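Local coordinates for TetR transcriptional regulator (PDB 3QBM), which probably binds DNA as a dimeric, all-helical transcriptional regulator of the TetR family and carries magnesium in this crystal form, at residues A[79-85]-A[192-197]; A[84-88]-A[185-189]; A[157-161]-A[188-192]. The contacts are given in a common frame with arbitrary orientation. Where two conformers were deposited one is given. Residue numbers count along the deposited sequence, not the author numbering.

Contact 1: residues A[79-85]-A[192-197]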
ATOM      1  N   HIS A  79     -24.095  14.279  11.715  1.00 18.78           N
ATOM      2  CA  HIS A  79     -23.928  14.918  10.395  1.00 18.08           C
ATOM      3  C   HIS A  79     -23.108  13.976   9.534  1.00 16.28           C
ATOM      4  O   HIS A  79     -22.157  13.325  10.020  1.00 15.28           O
ATOM      5  CB  HIS A  79     -23.193  16.228  10.585  1.00 17.10           C
ATOM      6  CG  HIS A  79     -23.199  17.138   9.409  1.00 17.10           C
ATOM      7  ND1 HIS A  79     -22.405  16.926   8.307  1.00 15.16           N
ATOM      8  CD2 HIS A  79     -23.814  18.325   9.210  1.00 15.86           C
ATOM      9  CE1 HIS A  79     -22.556  17.925   7.463  1.00 16.10           C
ATOM     10  NE2 HIS A  79     -23.416  18.781   7.981  1.00 14.24           N
ATOM     11  N   THR A  80     -23.490  13.867   8.256  1.00 13.87           N
ATOM     12  CA  THR A  80     -22.870  12.910   7.354  1.00 15.77           C
ATOM     13  C   THR A  80     -21.402  13.216   7.099  1.00 12.84           C
ATOM     14  O   THR A  80     -20.613  12.317   6.837  1.00 14.46           O
ATOM     15  CB  THR A  80     -23.587  12.818   5.975  1.00 15.37           C
ATOM     16  OG1 THR A  80     -23.676  14.118   5.390  1.00 15.85           O
ATOM     17  CG2 THR A  80     -25.006  12.151   6.116  1.00 14.23           C
ATOM     18  N   VAL A  81     -21.035  14.488   7.155  1.00 12.16           N
ATOM     19  CA  VAL A  81     -19.640  14.843   7.010  1.00 11.15           C
ATOM     20  C   VAL A  81     -18.829  14.380   8.224  1.00 10.72           C
ATOM     21  O   VAL A  81     -17.702  13.867   8.064  1.00 14.24           O
ATOM     22  CB  VAL A  81     -19.479  16.324   6.661  1.00 11.62           C
ATOM     23  CG1 VAL A  81     -17.999  16.812   6.742  1.00 12.74           C
ATOM     24  CG2 VAL A  81     -20.047  16.569   5.224  1.00 16.42           C
ATOM     25  N   ASP A  82     -19.401  14.523   9.417  1.00 15.02           N
ATOM     26  CA  ASP A  82     -18.759  14.021  10.637  1.00 16.09           C
ATOM     27  C   ASP A  82     -18.505  12.534  10.485  1.00 14.58           C
ATOM     28  O   ASP A  82     -17.452  12.048  10.876  1.00 14.15           O
ATOM     29  CB  ASP A  82     -19.603  14.290  11.886  1.00 16.80           C
ATOM     30  CG  ASP A  82     -19.737  15.779  12.211  1.00 21.01           C
ATOM     31  OD1 ASP A  82     -19.056  16.608  11.614  1.00 21.19           O
ATOM     32  OD2 ASP A  82     -20.548  16.111  13.071  1.00 23.70           O
ATOM     33  N   THR A  83     -19.477  11.803   9.943  1.00 15.38           N
ATOM     34  CA  THR A  83     -19.335  10.383   9.737  1.00 13.19           C
ATOM     35  C   THR A  83     -18.239  10.047   8.733  1.00 13.63           C
ATOM     36  O   THR A  83     -17.423   9.135   8.951  1.00 12.25           O
ATOM     37  CB  THR A  83     -20.665   9.740   9.254  1.00 14.14           C
ATOM     38  OG1 THR A  83     -21.741  10.223  10.067  1.00 15.06           O
ATOM     39  CG2 THR A  83     -20.534   8.236   9.330  1.00 14.77           C
ATOM     40  N   ILE A  84     -18.155  10.822   7.659  1.00 14.25           N
ATOM     41  CA  ILE A  84     -17.110  10.569   6.664  1.00 15.39           C
ATOM     42  C   ILE A  84     -15.709  10.860   7.265  1.00 12.34           C
ATOM     43  O   ILE A  84     -14.773  10.106   7.065  1.00 14.79           O
ATOM     44  CB  ILE A  84     -17.336  11.349   5.359  1.00 14.69           C
ATOM     45  CG1 ILE A  84     -18.561  10.782   4.638  1.00 12.23           C
ATOM     46  CG2 ILE A  84     -16.146  11.156   4.443  1.00 14.29           C
ATOM     47  CD1 ILE A  84     -19.160  11.723   3.556  1.00 16.64           C
ATOM     48  N   ILE A  85     -15.599  11.926   8.024  1.00 15.12           N
ATOM     49  CA  ILE A  85     -14.327  12.260   8.678  1.00 13.20           C
ATOM     50  C   ILE A  85     -13.966  11.183   9.757  1.00 11.53           C
ATOM     51  O   ILE A  85     -12.812  10.870   9.966  1.00 13.13           O
ATOM     52  CB  ILE A  85     -14.399  13.714   9.234  1.00 12.63           C
ATOM     53  CG1 ILE A  85     -14.467  14.706   8.090  1.00 13.12           C
ATOM     54  CG2 ILE A  85     -13.204  14.012  10.166  1.00 19.43           C
ATOM     55  CD1 ILE A  85     -14.530  16.161   8.499  1.00 15.04           C
ATOM     56  N   ILE A 192     -12.612  17.956   2.710  1.00 10.91           N
ATOM     57  CA  ILE A 192     -14.037  17.588   2.838  1.00 10.80           C
ATOM     58  C   ILE A 192     -14.837  18.713   3.509  1.00 13.58           C
ATOM     59  O   ILE A 192     -15.909  19.120   3.041  1.00 14.21           O
ATOM     60  CB  ILE A 192     -14.177  16.230   3.552  1.00 14.16           C
ATOM     61  CG1 ILE A 192     -13.665  15.106   2.668  1.00 15.39           C
ATOM     62  CG2 ILE A 192     -15.635  15.961   3.931  1.00 15.38           C
ATOM     63  CD1 ILE A 192     -13.423  13.829   3.461  1.00 11.67           C
ATOM     64  N   THR A 193     -14.312  19.281   4.577  1.00 14.87           N
ATOM     65  CA  THR A 193     -15.028  20.362   5.254  1.00 14.66           C
ATOM     66  C   THR A 193     -15.168  21.624   4.381  1.00 16.16           C
ATOM     67  O   THR A 193     -16.221  22.301   4.385  1.00 15.78           O
ATOM     68  CB  THR A 193     -14.285  20.733   6.539  1.00 15.95           C
ATOM     69  OG1 THR A 193     -14.256  19.587   7.387  1.00 15.35           O
ATOM     70  CG2 THR A 193     -14.963  21.902   7.259  1.00 20.37           C
ATOM     71  N   GLN A 194     -14.139  21.909   3.583  1.00 16.53           N
ATOM     72  CA  GLN A 194     -14.109  23.120   2.773  0.50 17.37           C
ATOM     73  C   GLN A 194     -14.837  22.996   1.440  1.00 17.92           C
ATOM     74  O   GLN A 194     -15.474  23.945   0.996  1.00 18.94           O
ATOM     75  CB  GLN A 194     -12.657  23.577   2.516  0.50 17.43           C
ATOM     76  CG  GLN A 194     -11.949  24.070   3.764  0.50 20.18           C
ATOM     77  CD  GLN A 194     -10.541  24.569   3.501  0.50 17.97           C
ATOM     78  OE1 GLN A 194      -9.968  24.342   2.430  0.50 18.18           O
ATOM     79  NE2 GLN A 194      -9.961  25.240   4.497  0.50 22.24           N
ATOM     80  N   GLN A 195     -14.742  21.826   0.803  1.00 16.05           N
ATOM     81  CA  GLN A 195     -15.259  21.638  -0.548  1.00 16.35           C
ATOM     82  C   GLN A 195     -16.394  20.645  -0.763  1.00 17.52           C
ATOM     83  O   GLN A 195     -17.021  20.687  -1.792  1.00 18.90           O
ATOM     84  CB  GLN A 195     -14.102  21.249  -1.492  1.00 16.92           C
ATOM     85  CG  GLN A 195     -12.929  22.237  -1.459  1.00 17.67           C
ATOM     86  CD  GLN A 195     -11.935  22.045  -2.597  1.00 24.40           C
ATOM     87  OE1 GLN A 195     -12.328  21.823  -3.745  1.00 25.35           O
ATOM     88  NE2 GLN A 195     -10.650  22.189  -2.300  1.00 29.57           N
ATOM     89  N   VAL A 196     -16.629  19.737   0.177  1.00 15.30           N
ATOM     90  CA  VAL A 196     -17.685  18.742   0.064  1.00 13.13           C
ATOM     91  C   VAL A 196     -18.896  19.134   0.915  1.00 15.42           C
ATOM     92  O   VAL A 196     -20.058  19.021   0.447  1.00 16.43           O
ATOM     93  CB  VAL A 196     -17.146  17.370   0.422  1.00 13.19           C
ATOM     94  CG1 VAL A 196     -18.270  16.312   0.600  1.00 14.71           C
ATOM     95  CG2 VAL A 196     -16.145  16.898  -0.659  1.00 17.63           C
ATOM     96  N   ARG A 197     -18.640  19.625   2.131  1.00 11.87           N
ATOM     97  CA  ARG A 197     -19.677  20.034   3.049  1.00 13.62           C
ATOM     98  C   ARG A 197     -20.370  21.283   2.520  1.00 18.02           C
ATOM     99  O   ARG A 197     -19.717  22.257   2.142  1.00 16.40           O
ATOM    100  CB  ARG A 197     -19.071  20.353   4.414  1.00 14.20           C
ATOM    101  CG  ARG A 197     -20.051  20.651   5.539  1.00 15.28           C
ATOM    102  CD  ARG A 197     -19.335  20.647   6.878  1.00 20.98           C
ATOM    103  NE  ARG A 197     -20.282  20.834   7.978  1.00 26.09           N
ATOM    104  CZ  ARG A 197     -20.255  20.179   9.145  1.00 26.68           C
ATOM    105  NH1 ARG A 197     -19.304  19.297   9.416  1.00 32.28           N
ATOM    106  NH2 ARG A 197     -21.207  20.401  10.041  1.00 35.46           N
TER
HETATM  107  O   HOH W   1     -21.373  18.777  12.415  1.00 35.66           O
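Ile-192, on the last helix of the chain, supplies the apolar part of this contact. It points toward helix 80-92, setting CG2 at 3.8 Å from Val-81 CG1 and CD1 at 3.9 Å from Ile-84 CG2. One residue on, Thr-193 sits at the margin. Thr-193 OG1 is hydrogen-bonded to Ala-189 O within its own helix and also touches the Ile-85 CD1 methyl at 3.6 Å, a van der Waals contact. The helix widens here: Ile-192 O accepts both Val-196 N at 3.0 Å and, in a pi-type turn, Arg-197 N at 2.9 Å. The setting is the helical ligand-binding and dimerisation domain of the TetR family, where the start of helix 80-92 meets the end of helix 179-196, the two short axes 11.0 Å apart and inclined at 132°. Arg-197 stretches its side chain back to the first turn of that partner. Its guanidinium lies flat on the ring of His-79, centres 3.7 Å apart and planes at 18°. His-79 is the N-cap, ND1 accepting from Val-81 N at 3.0 Å, while its NE2 bonds to Ala-199 O. At the guanidinium edge, Arg-197 NH1 forms a long salt bridge with Asp-82 OD1 (3.5 Å, a weak hydrogen bond), and water 1 links Arg-197 NH2 to Asp-82 OD2, 2.9 Å from each.

Contact 2: residues A[84-88]-A[185-189]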
ATOM      1  N   ILE A  84     -18.155  10.822   7.659  1.00 14.25           N
ATOM      2  CA  ILE A  84     -17.110  10.569   6.664  1.00 15.39           C
ATOM      3  C   ILE A  84     -15.709  10.860   7.265  1.00 12.34           C
ATOM      4  O   ILE A  84     -14.773  10.106   7.065  1.00 14.79           O
ATOM      5  CB  ILE A  84     -17.336  11.349   5.359  1.00 14.69           C
ATOM      6  CG1 ILE A  84     -18.561  10.782   4.638  1.00 12.23           C
ATOM      7  CG2 ILE A  84     -16.146  11.156   4.443  1.00 14.29           C
ATOM      8  CD1 ILE A  84     -19.160  11.723   3.556  1.00 16.64           C
ATOM      9  N   ILE A  85     -15.599  11.926   8.024  1.00 15.12           N
ATOM     10  CA  ILE A  85     -14.327  12.260   8.678  1.00 13.20           C
ATOM     11  C   ILE A  85     -13.966  11.183   9.757  1.00 11.53           C
ATOM     12  O   ILE A  85     -12.812  10.870   9.966  1.00 13.13           O
ATOM     13  CB  ILE A  85     -14.399  13.714   9.234  1.00 12.63           C
ATOM     14  CG1 ILE A  85     -14.467  14.706   8.090  1.00 13.12           C
ATOM     15  CG2 ILE A  85     -13.204  14.012  10.166  1.00 19.43           C
ATOM     16  CD1 ILE A  85     -14.530  16.161   8.499  1.00 15.04           C
ATOM     17  N   ALA A  86     -14.960  10.567  10.377  1.00 12.18           N
ATOM     18  CA  ALA A  86     -14.710   9.508  11.364  1.00 11.63           C
ATOM     19  C   ALA A  86     -14.127   8.291  10.661  1.00 14.04           C
ATOM     20  O   ALA A  86     -13.349   7.541  11.249  1.00 14.83           O
ATOM     21  CB  ALA A  86     -15.992   9.150  12.117  1.00 13.58           C
ATOM     22  N   PHE A  87     -14.497   8.085   9.395  1.00 14.28           N
ATOM     23  CA  PHE A  87     -13.855   7.025   8.575  1.00 14.88           C
ATOM     24  C   PHE A  87     -12.338   7.278   8.434  1.00 14.50           C
ATOM     25  O   PHE A  87     -11.523   6.355   8.608  1.00 13.35           O
ATOM     26  CB  PHE A  87     -14.549   6.953   7.220  1.00 15.37           C
ATOM     27  CG  PHE A  87     -14.092   5.837   6.339  1.00 14.60           C
ATOM     28  CD1 PHE A  87     -12.997   6.008   5.490  1.00 17.03           C
ATOM     29  CD2 PHE A  87     -14.761   4.628   6.331  1.00 17.71           C
ATOM     30  CE1 PHE A  87     -12.567   4.983   4.639  1.00 17.45           C
ATOM     31  CE2 PHE A  87     -14.323   3.584   5.471  1.00 15.39           C
ATOM     32  CZ  PHE A  87     -13.248   3.777   4.637  1.00 16.95           C
ATOM     33  N   LEU A  88     -11.958   8.526   8.173  1.00 12.70           N
ATOM     34  CA  LEU A  88     -10.556   8.924   8.176  1.00 12.67           C
ATOM     35  C   LEU A  88      -9.936   8.676   9.555  1.00 13.18           C
ATOM     36  O   LEU A  88      -8.810   8.146   9.649  1.00 14.82           O
ATOM     37  CB  LEU A  88     -10.359  10.403   7.802  1.00 13.58           C
ATOM     38  CG  LEU A  88     -11.107  10.999   6.618  1.00 12.80           C
ATOM     39  CD1 LEU A  88     -10.843  12.494   6.463  1.00 17.55           C
ATOM     40  CD2 LEU A  88     -10.743  10.252   5.331  1.00 15.64           C
ATOM     41  N   TYR A 185      -4.913  12.564   7.263  1.00 14.90           N
ATOM     42  CA  TYR A 185      -6.156  12.883   7.930  1.00 14.28           C
ATOM     43  C   TYR A 185      -6.514  14.381   7.788  1.00 12.06           C
ATOM     44  O   TYR A 185      -7.605  14.740   7.346  1.00 12.45           O
ATOM     45  CB  TYR A 185      -6.079  12.496   9.403  1.00 14.25           C
ATOM     46  CG  TYR A 185      -7.288  12.945  10.170  1.00 12.12           C
ATOM     47  CD1 TYR A 185      -8.394  12.142  10.280  1.00 15.09           C
ATOM     48  CD2 TYR A 185      -7.318  14.198  10.777  1.00 13.39           C
ATOM     49  CE1 TYR A 185      -9.530  12.569  10.967  1.00 18.80           C
ATOM     50  CE2 TYR A 185      -8.436  14.646  11.429  1.00 17.17           C
ATOM     51  CZ  TYR A 185      -9.538  13.826  11.547  1.00 17.55           C
ATOM     52  OH  TYR A 185     -10.656  14.252  12.212  1.00 18.79           O
ATOM     53  N   THR A 186      -5.583  15.251   8.182  1.00 11.75           N
ATOM     54  CA  THR A 186      -5.820  16.705   8.186  0.60 11.47           C
ATOM     55  C   THR A 186      -6.131  17.208   6.778  1.00 14.17           C
ATOM     56  O   THR A 186      -7.052  17.969   6.562  1.00 12.21           O
ATOM     57  CB  THR A 186      -4.613  17.430   8.823  0.60 11.36           C
ATOM     58  OG1 THR A 186      -4.552  17.050  10.198  0.60 13.95           O
ATOM     59  CG2 THR A 186      -4.655  18.973   8.672  0.60  9.62           C
ATOM     60  N   HIS A 187      -5.351  16.750   5.814  1.00 13.98           N
ATOM     61  CA  HIS A 187      -5.599  17.157   4.443  1.00 14.56           C
ATOM     62  C   HIS A 187      -7.016  16.816   3.993  1.00 11.79           C
ATOM     63  O   HIS A 187      -7.732  17.675   3.499  1.00 12.44           O
ATOM     64  CB  HIS A 187      -4.657  16.448   3.496  1.00 12.93           C
ATOM     65  CG  HIS A 187      -4.964  16.739   2.075  1.00  8.98           C
ATOM     66  ND1 HIS A 187      -4.743  17.982   1.524  1.00 15.37           N
ATOM     67  CD2 HIS A 187      -5.458  15.959   1.083  1.00 17.68           C
ATOM     68  CE1 HIS A 187      -5.127  17.956   0.255  1.00 25.12           C
ATOM     69  NE2 HIS A 187      -5.529  16.733  -0.043  1.00 21.21           N
ATOM     70  N   LEU A 188      -7.423  15.572   4.171  1.00  9.83           N
ATOM     71  CA  LEU A 188      -8.755  15.152   3.741  1.00  9.58           C
ATOM     72  C   LEU A 188      -9.893  15.752   4.570  1.00  9.38           C
ATOM     73  O   LEU A 188     -10.927  16.110   4.025  1.00 13.27           O
ATOM     74  CB  LEU A 188      -8.864  13.626   3.653  1.00 10.59           C
ATOM     75  CG  LEU A 188      -8.081  12.998   2.474  1.00 13.18           C
ATOM     76  CD1 LEU A 188      -8.177  11.477   2.611  1.00 16.81           C
ATOM     77  CD2 LEU A 188      -8.515  13.505   1.075  1.00 13.52           C
ATOM     78  N   ALA A 189      -9.729  15.848   5.874  1.00 13.53           N
ATOM     79  CA  ALA A 189     -10.751  16.456   6.701  1.00 11.53           C
ATOM     80  C   ALA A 189     -10.977  17.898   6.278  1.00 13.45           C
ATOM     81  O   ALA A 189     -12.121  18.366   6.211  1.00 11.09           O
ATOM     82  CB  ALA A 189     -10.367  16.373   8.186  1.00 12.64           C
TER
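Nearly antiparallel helices often meet through a few residues spaced three or four apart, and here Leu-88, Tyr-185 and Ile-85 carry most of the buried surface. The short axes run at 167° to each other and approach to 9.9 Å, with CA atoms 5.9 Å apart both for Ile-85 and Ala-189 and for Leu-88 and Tyr-185. Leu-88 contributes the most. Leu-88 CD1 reaches the partner helix, 3.6 Å from the backbone Ala-189 N and 3.6 Å from the side-chain Leu-188 CB, while Leu-88 CB rests 3.6 Å from Tyr-185 CD1. The small Ala-189 allows this approach, its CB lying 4.3 Å from Leu-88 CD1. Tyr-185 has a CA-to-CB bond directed sideways, yet the t rotamer carries its ring back across the interface until OH stands 3.3 Å from Ile-85 CG2. Arg-92, a turn further along helix 80-92, adds a cation-pi interaction with the same ring. Ile-85 completes the group, its CD1 lying 4.2 Å from Ala-189 CB. The contact thus fastens helix 80-92 to helix 179-196, the last of the chain, within the TetR-type C-terminal domain. That last helix also faces the dimer partner, since His-187 hydrogen-bonds through NE2 to His-187 NE2 of the second subunit. Between the two segments themselves there is no hydrogen bond, so their association rests on hydrophobic burial and close fit; the tyrosine contributes ring carbons to Leu-88 and Ile-85, while its hydroxyl lies against a methyl group without a hydrogen bond to this segment.

Contact 3: residues A[157-161]-A[188-192]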
ATOM      1  N   LEU A 157     -14.761  10.350  -4.392  1.00 11.91           N
ATOM      2  CA  LEU A 157     -14.348  10.700  -3.020  1.00 13.93           C
ATOM      3  C   LEU A 157     -13.894   9.446  -2.266  1.00 13.27           C
ATOM      4  O   LEU A 157     -12.850   9.439  -1.576  1.00 14.13           O
ATOM      5  CB  LEU A 157     -15.485  11.416  -2.296  1.00 13.07           C
ATOM      6  CG  LEU A 157     -15.236  11.813  -0.832  1.00 13.52           C
ATOM      7  CD1 LEU A 157     -14.010  12.760  -0.787  1.00 10.52           C
ATOM      8  CD2 LEU A 157     -16.492  12.427  -0.138  1.00 16.23           C
ATOM      9  N   ALA A 158     -14.657   8.367  -2.412  1.00 15.42           N
ATOM     10  CA  ALA A 158     -14.368   7.119  -1.691  1.00 11.81           C
ATOM     11  C   ALA A 158     -13.019   6.571  -2.060  1.00 14.07           C
ATOM     12  O   ALA A 158     -12.219   6.197  -1.201  1.00 13.64           O
ATOM     13  CB  ALA A 158     -15.454   6.070  -1.958  1.00 11.49           C
ATOM     14  N   LEU A 159     -12.758   6.505  -3.360  1.00 12.81           N
ATOM     15  CA  LEU A 159     -11.481   5.987  -3.803  1.00 12.31           C
ATOM     16  C   LEU A 159     -10.339   6.926  -3.420  1.00 13.20           C
ATOM     17  O   LEU A 159      -9.261   6.449  -3.093  1.00 12.92           O
ATOM     18  CB  LEU A 159     -11.490   5.733  -5.298  1.00 12.92           C
ATOM     19  CG  LEU A 159     -12.403   4.657  -5.827  1.00 12.18           C
ATOM     20  CD1 LEU A 159     -12.460   4.771  -7.359  1.00 14.44           C
ATOM     21  CD2 LEU A 159     -11.963   3.284  -5.467  1.00 15.46           C
ATOM     22  N   LEU A 160     -10.547   8.256  -3.444  1.00 12.16           N
ATOM     23  CA  LEU A 160      -9.484   9.173  -2.979  1.00 11.02           C
ATOM     24  C   LEU A 160      -9.153   8.932  -1.496  1.00 10.09           C
ATOM     25  O   LEU A 160      -7.964   8.815  -1.116  1.00 14.02           O
ATOM     26  CB  LEU A 160      -9.914  10.616  -3.173  1.00 13.73           C
ATOM     27  CG  LEU A 160      -8.978  11.678  -2.591  1.00 17.92           C
ATOM     28  CD1 LEU A 160      -7.640  11.677  -3.358  1.00 14.21           C
ATOM     29  CD2 LEU A 160      -9.691  13.050  -2.692  1.00 15.45           C
ATOM     30  N   ILE A 161     -10.199   8.883  -0.667  1.00  9.54           N
ATOM     31  CA  ILE A 161     -10.071   8.630   0.753  1.00 12.00           C
ATOM     32  C   ILE A 161      -9.340   7.316   1.015  1.00 10.60           C
ATOM     33  O   ILE A 161      -8.395   7.290   1.772  1.00 11.19           O
ATOM     34  CB  ILE A 161     -11.449   8.556   1.444  1.00 12.49           C
ATOM     35  CG1 ILE A 161     -12.015   9.956   1.629  1.00 15.04           C
ATOM     36  CG2 ILE A 161     -11.318   7.809   2.785  1.00 14.22           C
ATOM     37  CD1 ILE A 161     -13.549   9.957   2.002  1.00 14.60           C
ATOM     38  N   LEU A 188      -7.423  15.572   4.171  1.00  9.83           N
ATOM     39  CA  LEU A 188      -8.755  15.152   3.741  1.00  9.58           C
ATOM     40  C   LEU A 188      -9.893  15.752   4.570  1.00  9.38           C
ATOM     41  O   LEU A 188     -10.927  16.110   4.025  1.00 13.27           O
ATOM     42  CB  LEU A 188      -8.864  13.626   3.653  1.00 10.59           C
ATOM     43  CG  LEU A 188      -8.081  12.998   2.474  1.00 13.18           C
ATOM     44  CD1 LEU A 188      -8.177  11.477   2.611  1.00 16.81           C
ATOM     45  CD2 LEU A 188      -8.515  13.505   1.075  1.00 13.52           C
ATOM     46  N   ALA A 189      -9.729  15.848   5.874  1.00 13.53           N
ATOM     47  CA  ALA A 189     -10.751  16.456   6.701  1.00 11.53           C
ATOM     48  C   ALA A 189     -10.977  17.898   6.278  1.00 13.45           C
ATOM     49  O   ALA A 189     -12.121  18.366   6.211  1.00 11.09           O
ATOM     50  CB  ALA A 189     -10.367  16.373   8.186  1.00 12.64           C
ATOM     51  N   THR A 190      -9.880  18.595   5.978  1.00 13.52           N
ATOM     52  CA  THR A 190      -9.929  19.994   5.599  1.00 12.07           C
ATOM     53  C   THR A 190     -10.568  20.102   4.212  1.00 12.06           C
ATOM     54  O   THR A 190     -11.486  20.911   3.997  1.00 12.67           O
ATOM     55  CB  THR A 190      -8.530  20.634   5.654  1.00 17.53           C
ATOM     56  OG1 THR A 190      -8.027  20.548   6.991  1.00 16.20           O
ATOM     57  CG2 THR A 190      -8.607  22.090   5.245  1.00 18.68           C
ATOM     58  N   TYR A 191     -10.140  19.246   3.285  1.00 13.24           N
ATOM     59  CA  TYR A 191     -10.702  19.240   1.928  1.00 10.89           C
ATOM     60  C   TYR A 191     -12.214  18.971   1.957  1.00 14.10           C
ATOM     61  O   TYR A 191     -13.000  19.693   1.337  1.00 14.40           O
ATOM     62  CB  TYR A 191      -9.987  18.201   1.069  1.00 13.35           C
ATOM     63  CG  TYR A 191     -10.730  17.820  -0.176  1.00 11.39           C
ATOM     64  CD1 TYR A 191     -10.864  18.732  -1.244  1.00 21.32           C
ATOM     65  CD2 TYR A 191     -11.271  16.525  -0.345  1.00 20.39           C
ATOM     66  CE1 TYR A 191     -11.545  18.361  -2.416  1.00 27.17           C
ATOM     67  CE2 TYR A 191     -11.939  16.168  -1.504  1.00 21.02           C
ATOM     68  CZ  TYR A 191     -12.077  17.095  -2.533  1.00 28.90           C
ATOM     69  OH  TYR A 191     -12.735  16.742  -3.699  1.00 31.71           O
ATOM     70  N   ILE A 192     -12.612  17.956   2.710  1.00 10.91           N
ATOM     71  CA  ILE A 192     -14.037  17.588   2.838  1.00 10.80           C
ATOM     72  C   ILE A 192     -14.837  18.713   3.509  1.00 13.58           C
ATOM     73  O   ILE A 192     -15.909  19.120   3.041  1.00 14.21           O
ATOM     74  CB  ILE A 192     -14.177  16.230   3.552  1.00 14.16           C
ATOM     75  CG1 ILE A 192     -13.665  15.106   2.668  1.00 15.39           C
ATOM     76  CG2 ILE A 192     -15.635  15.961   3.931  1.00 15.38           C
ATOM     77  CD1 ILE A 192     -13.423  13.829   3.461  1.00 11.67           C
TER
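Two helical segments whose short axes come no closer than 12.3 Å can still be joined if large side chains fill the gap, and residues 157-161 and 188-192 illustrate the case. The segments are antiparallel at 161°, and even the nearest CA atoms, those of Ile-161 and Leu-188, are 7.3 Å apart. Both helices use the same spacing, Leu-157, Leu-160 and Ile-161 on one and Leu-188, Tyr-191 and Ile-192 on the other. The tip of Leu-160 enters the dip between Leu-188 and Tyr-191: its CD2 lies 4.0 Å from Leu-188 CD2 and 4.0 Å from Tyr-191 CE2. A turn earlier, the end of Leu-157 meets both Tyr-191 and Ile-192, its CD1 lying 4.1 Å from Tyr-191 CE2, near the plane of the ring, and 4.2 Å from Ile-192 CG1. In the reverse direction Leu-188 forks over the partner helix: CD1 comes within 3.9 Å of Ile-161 CA, while CD2 is the branch that meets Leu-160. The layer closes end to end where Ile-161 CD1 lies 4.1 Å from Ile-192 CD1. Helices 154-175 and 179-196 are the pair that, as in TetR-family dimers generally, pack against their counterparts in the other subunit: Leu-160 touches His-187 of the second subunit, and Tyr-191 meets that residue edge-to-face. Within the chain, helix 80-92 packs on Ile-161 and Leu-188, while helix 118-144 reaches Leu-157 through Val-139.

The three contacts show one helix, 179-196, serving two partners. Contacts 1 and 2 tie successive turns of it to helix 80-92, their centres about 8 Å apart, and share Ile-84 and Ile-85; contact 3 ties it to helix 154-175, its centre about 6 Å from that of contact 2 and about 9 Å from that of contact 1. The three helices meet around Ile-161, whose CD1 is 3.8 Å from Ile-84 CG2 and whose CG2 is 3.6 Å from Leu-88 CD2. All three contacts lie away from the magnesium site at Ile-111 and Asp-114. Bound PEG, probably from crystallisation, approaches the side chains of Thr-193 and Tyr-191 to about 3 Å.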